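Local structure of enoyl-CoA hydratase/isomerase family protein (Bacillus anthracis, 3KQF) at residues T16-K21 with E51-V56. The protein probably catalyses the reversible addition of water to the double bond of trans-2-enoyl-CoA thioesters, as enoyl-CoA hydratases of the crotonase family do in fatty acid beta-oxidation. Residues are numbered along the deposited sequence; the frame is centred on the assembly and turned at random.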
# COMPACT_ATOMS: atom_id res chain seq x y z
N THR A 16 25.51 5.17 -22.70
CA THR A 16 25.84 5.65 -21.36
C THR A 16 26.49 4.54 -20.52
O THR A 16 25.91 3.46 -20.36
CB THR A 16 24.56 6.12 -20.65
OG1 THR A 16 23.84 7.01 -21.53
CG2 THR A 16 24.90 6.83 -19.33
N PRO A 17 27.69 4.80 -19.98
CA PRO A 17 28.41 3.79 -19.17
C PRO A 17 27.59 3.19 -18.01
O PRO A 17 26.91 3.93 -17.28
CB PRO A 17 29.60 4.58 -18.61
CG PRO A 17 29.83 5.65 -19.61
CD PRO A 17 28.50 6.01 -20.18
N HIS A 18 27.66 1.87 -17.87
CA HIS A 18 26.92 1.08 -16.87
C HIS A 18 25.40 1.09 -17.07
O HIS A 18 24.66 0.49 -16.28
CB HIS A 18 27.23 1.53 -15.43
CG HIS A 18 28.68 1.53 -15.08
ND1 HIS A 18 29.35 2.68 -14.72
CD2 HIS A 18 29.59 0.54 -15.05
CE1 HIS A 18 30.61 2.39 -14.46
NE2 HIS A 18 30.79 1.10 -14.66
N VAL A 19 24.92 1.78 -18.10
CA VAL A 19 23.47 1.87 -18.36
C VAL A 19 23.11 1.39 -19.76
O VAL A 19 23.76 1.80 -20.73
CB VAL A 19 22.96 3.33 -18.20
CG1 VAL A 19 21.46 3.43 -18.50
CG2 VAL A 19 23.26 3.83 -16.78
N VAL A 20 22.10 0.52 -19.85
CA VAL A 20 21.62 0.03 -21.14
C VAL A 20 20.18 0.50 -21.30
O VAL A 20 19.41 0.44 -20.34
CB VAL A 20 21.71 -1.53 -21.27
CG1 VAL A 20 20.88 -2.21 -20.24
CG2 VAL A 20 21.32 -1.97 -22.70
N LYS A 21 19.84 0.99 -22.49
CA LYS A 21 18.49 1.48 -22.78
C LYS A 21 17.91 0.61 -23.87
O LYS A 21 18.48 0.52 -24.97
CB LYS A 21 18.52 2.94 -23.26
CG LYS A 21 17.14 3.52 -23.56
CD LYS A 21 17.17 4.95 -24.10
CE LYS A 21 17.74 5.02 -25.50
NZ LYS A 21 17.50 6.34 -26.12
N GLU A 51 25.40 -9.60 -17.50
CA GLU A 51 26.32 -8.46 -17.67
C GLU A 51 26.68 -7.79 -16.35
O GLU A 51 25.92 -6.97 -15.85
CB GLU A 51 25.75 -7.43 -18.65
CG GLU A 51 25.82 -7.83 -20.11
CD GLU A 51 25.17 -6.80 -21.03
OE1 GLU A 51 24.63 -5.78 -20.54
OE2 GLU A 51 25.19 -7.02 -22.26
N ALA A 52 27.84 -8.13 -15.81
CA ALA A 52 28.33 -7.53 -14.57
C ALA A 52 28.66 -6.02 -14.72
O ALA A 52 28.62 -5.27 -13.73
CB ALA A 52 29.57 -8.30 -14.09
N ASN A 53 28.99 -5.59 -15.93
CA ASN A 53 29.33 -4.18 -16.19
C ASN A 53 28.08 -3.30 -16.30
O ASN A 53 28.16 -2.08 -16.20
CB ASN A 53 30.14 -4.08 -17.48
CG ASN A 53 30.68 -2.68 -17.73
OD1 ASN A 53 30.87 -1.90 -16.79
ND2 ASN A 53 30.95 -2.37 -18.99
N THR A 54 26.92 -3.93 -16.51
CA THR A 54 25.65 -3.19 -16.64
C THR A 54 25.00 -3.03 -15.28
O THR A 54 24.65 -4.01 -14.63
CB THR A 54 24.70 -3.88 -17.61
OG1 THR A 54 25.31 -3.91 -18.91
CG2 THR A 54 23.37 -3.13 -17.70
N ARG A 55 24.82 -1.78 -14.86
CA ARG A 55 24.29 -1.51 -13.52
C ARG A 55 22.82 -1.12 -13.45
O ARG A 55 22.22 -1.28 -12.40
CB ARG A 55 25.13 -0.44 -12.83
CG ARG A 55 26.57 -0.89 -12.53
CD ARG A 55 27.43 0.22 -11.93
NE ARG A 55 28.81 -0.24 -11.73
CZ ARG A 55 29.75 0.44 -11.08
NH1 ARG A 55 29.49 1.62 -10.52
NH2 ARG A 55 30.96 -0.09 -10.96
N VAL A 56 22.28 -0.59 -14.54
CA VAL A 56 20.90 -0.13 -14.58
C VAL A 56 20.43 -0.28 -16.00
O VAL A 56 21.22 -0.09 -16.97
CB VAL A 56 20.76 1.38 -14.20
CG1 VAL A 56 19.30 1.80 -14.18
CG2 VAL A 56 21.41 1.70 -12.86
O HOH W 1 32.67 -0.31 -15.54
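Val19 and Val56 form a parallel bridge where strands 19-24 and 56-61 of the crotonase-fold sheet begin side by side, and just before it the side chains of His18 and Arg55 run alongside each other, pointing the same way. His18 O is gripped twice, by Arg55 N at 2.7 Å and by Val56 N at 3.1 Å, the second nearly in line with the carbonyl bond; Val56 O then accepts from Val20 N. Along Arg55, CB lies against His18 O and CB, CG against His18 CB, and CD over the imidazole face, 3.6 Å from His18 CG, as a CH-pi contact. The chain, extended from CG to NE, carries NE to 3.5 Å from His18 CD2, and the guanidinium lies flat on the ring, planes 17° apart. Arg55 NH1 and NH2 are hydrogen-bonded to Ala205 O and Tyr262 O respectively, which should limit rotation of the guanidinium. On the other side of the strand pair from Val19 and Val56, which pack on helix 193-206, Val20 CG1 touches Thr54 CG2. At the edge of the imidazole, near its plane, the backbone atom Asn53 O comes to 3.2 Å from His18 CD2.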